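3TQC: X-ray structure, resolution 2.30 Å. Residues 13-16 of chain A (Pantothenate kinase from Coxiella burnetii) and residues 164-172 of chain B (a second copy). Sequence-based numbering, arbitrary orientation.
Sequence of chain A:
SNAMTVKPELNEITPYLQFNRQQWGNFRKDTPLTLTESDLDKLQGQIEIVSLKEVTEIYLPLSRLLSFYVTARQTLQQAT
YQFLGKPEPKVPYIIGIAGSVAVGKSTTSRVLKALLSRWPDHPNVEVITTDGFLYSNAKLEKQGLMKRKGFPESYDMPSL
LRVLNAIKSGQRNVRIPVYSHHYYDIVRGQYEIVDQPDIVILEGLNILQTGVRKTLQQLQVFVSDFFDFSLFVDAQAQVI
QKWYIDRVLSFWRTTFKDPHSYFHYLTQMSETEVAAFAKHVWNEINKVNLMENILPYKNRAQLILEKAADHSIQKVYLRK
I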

# COMPACT_ATOMS: atom_id res chain seq x y z
N ILE A 13 -16.54 -8.39 12.98
CA ILE A 13 -15.07 -8.14 12.90
C ILE A 13 -14.74 -7.19 11.77
O ILE A 13 -15.11 -7.44 10.63
CB ILE A 13 -14.30 -9.45 12.71
CG1 ILE A 13 -14.34 -10.26 14.02
CG2 ILE A 13 -12.88 -9.17 12.29
CD1 ILE A 13 -14.51 -11.74 13.81
N THR A 14 -14.05 -6.10 12.08
CA THR A 14 -13.83 -5.05 11.11
C THR A 14 -12.53 -4.28 11.34
O THR A 14 -12.18 -3.98 12.48
CB THR A 14 -15.02 -4.05 11.08
OG1 THR A 14 -14.77 -3.05 10.09
CG2 THR A 14 -15.22 -3.39 12.44
N PRO A 15 -11.81 -3.97 10.27
CA PRO A 15 -10.56 -3.28 10.41
C PRO A 15 -10.73 -1.76 10.48
O PRO A 15 -9.73 -1.03 10.51
CB PRO A 15 -9.80 -3.68 9.14
CG PRO A 15 -10.87 -3.87 8.11
CD PRO A 15 -12.04 -4.42 8.88
N TYR A 16 -11.98 -1.31 10.50
CA TYR A 16 -12.34 0.11 10.50
C TYR A 16 -13.04 0.52 11.79
O TYR A 16 -13.95 -0.17 12.26
CB TYR A 16 -13.29 0.41 9.35
CG TYR A 16 -12.65 0.31 7.99
CD1 TYR A 16 -11.97 1.39 7.47
CD2 TYR A 16 -12.71 -0.87 7.25
CE1 TYR A 16 -11.37 1.34 6.26
CE2 TYR A 16 -12.11 -0.94 6.01
CZ TYR A 16 -11.44 0.18 5.52
OH TYR A 16 -10.81 0.18 4.29
N LEU B 164 -5.09 -11.81 8.27
CA LEU B 164 -4.58 -10.46 8.42
C LEU B 164 -5.72 -9.51 8.79
O LEU B 164 -5.58 -8.67 9.67
CB LEU B 164 -3.87 -10.02 7.16
CG LEU B 164 -2.64 -10.90 6.91
CD1 LEU B 164 -2.01 -10.65 5.54
CD2 LEU B 164 -1.63 -10.67 8.01
N ASN B 165 -6.85 -9.64 8.12
CA ASN B 165 -8.01 -8.82 8.43
C ASN B 165 -8.38 -8.98 9.89
O ASN B 165 -8.63 -8.01 10.57
CB ASN B 165 -9.20 -9.22 7.55
CG ASN B 165 -10.41 -8.36 7.78
OD1 ASN B 165 -10.37 -7.15 7.55
ND2 ASN B 165 -11.49 -8.97 8.25
N ALA B 166 -8.41 -10.21 10.36
CA ALA B 166 -8.77 -10.46 11.75
C ALA B 166 -7.78 -9.79 12.70
O ALA B 166 -8.17 -9.20 13.71
CB ALA B 166 -8.85 -11.94 12.00
N ILE B 167 -6.50 -9.87 12.37
CA ILE B 167 -5.49 -9.27 13.24
C ILE B 167 -5.67 -7.76 13.28
O ILE B 167 -5.65 -7.15 14.34
CB ILE B 167 -4.07 -9.68 12.83
CG1 ILE B 167 -3.88 -11.18 13.10
CG2 ILE B 167 -3.02 -8.89 13.61
CD1 ILE B 167 -2.61 -11.75 12.55
N LYS B 168 -5.92 -7.17 12.12
CA LYS B 168 -6.04 -5.73 11.98
C LYS B 168 -7.41 -5.25 12.38
O LYS B 168 -7.67 -4.04 12.36
CB LYS B 168 -5.72 -5.31 10.54
CG LYS B 168 -4.21 -5.19 10.27
CD LYS B 168 -3.57 -4.12 11.15
CE LYS B 168 -2.27 -3.61 10.55
NZ LYS B 168 -1.66 -2.56 11.39
N SER B 169 -8.27 -6.19 12.75
CA SER B 169 -9.56 -5.87 13.34
C SER B 169 -9.51 -5.94 14.88
O SER B 169 -10.47 -5.59 15.53
CB SER B 169 -10.61 -6.82 12.82
OG SER B 169 -10.70 -6.72 11.43
N GLY B 170 -8.40 -6.39 15.45
CA GLY B 170 -8.26 -6.47 16.90
C GLY B 170 -8.68 -7.79 17.49
O GLY B 170 -8.72 -7.94 18.72
N GLN B 171 -8.98 -8.77 16.62
CA GLN B 171 -9.46 -10.08 17.03
C GLN B 171 -8.42 -10.83 17.87
O GLN B 171 -7.24 -10.83 17.58
CB GLN B 171 -9.81 -10.92 15.81
CG GLN B 171 -10.40 -12.31 16.10
CD GLN B 171 -10.95 -12.98 14.82
OE1 GLN B 171 -11.41 -12.30 13.89
NE2 GLN B 171 -10.89 -14.32 14.77
N ARG B 172 -8.91 -11.49 18.91
CA ARG B 172 -8.07 -12.25 19.80
C ARG B 172 -7.82 -13.65 19.25
O ARG B 172 -8.62 -14.20 18.48
CB ARG B 172 -8.73 -12.32 21.18
CG ARG B 172 -8.68 -10.98 21.95
CD ARG B 172 -7.31 -10.83 22.60
NE ARG B 172 -7.04 -9.52 23.16
CZ ARG B 172 -5.87 -9.15 23.68
NH1 ARG B 172 -4.84 -10.00 23.73
NH2 ARG B 172 -5.72 -7.92 24.16
O HOH W 1 -13.69 -5.67 14.92

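Four residues of chain A run past the end of a chain B helix, and no direct hydrogen bond joins the two stretches. What holds them is close packing, two CA-H...O contacts and one bridging water.

Ile A13 points its CA-to-CB bond toward chain B and is the most extensively covered residue of its stretch. Its branched side chain reaches two places at once: CG2 of Ile A13 lies 3.3 Å from CB of Ser B169 and 4.3 Å from CA of Ala B166, an apolar methyl packed beside residues with short side chains, while CD1 of Ile A13 comes to 3.2 Å from OE1 of Gln B171, a close approach of a methyl group to an oxygen.

The CA-to-CB bond of Thr A14 points away, and its side chain comes no nearer to chain B than 5.1 Å, so its part in the contact falls to the backbone. N of Thr A14 donates to water 1 at 2.9 Å, and the same water donates to O of Ser B169 at 3.3 Å, linking the two main chains. O of Thr A14 lies 3.3 Å from CA of Ser B169 in a CA-H...O contact. Within chain A, OG1 of Thr A14 accepts a weak hydrogen bond from N of Tyr A16 at 3.3 Å.

CA of Pro A15 and CA of Ser B169, 4.0 Å apart, are the nearest CA pair across the stretches. Lacking an N-H, Pro A15 can rest its N 3.2 Å from OG of Ser B169 without forming a hydrogen bond. That OG of Ser B169 is already engaged, donating to O of Asn B165 at 2.6 Å, four residues back in its own chain. Serine thus suits the crowded spot: it is small, and its polar group is satisfied within its own chain. The proline ring also meets the side chain of Asn B165, whose end comes nearer than its CA-to-CB direction suggests: OD1 of Asn B165 lies 3.4 Å from CG of Pro A15. On the backbone side, CA of Pro A15 makes a CA-H...O contact with O of Lys B168 at 3.6 Å.

The CA-to-CB bond of Tyr A16 points away, and its buried ring takes no part here.

Chain B leaves its helix in a Schellman motif at Gly B170, whose phi is 91°: N of Gly B170 bonds to O of Ile B167, and N of Gln B171 to O of Ala B166, both at 3.1 Å. A CB at Gly B170 would jam against the preceding carbonyl oxygen, so glycine fits the turn for reasons internal to chain B.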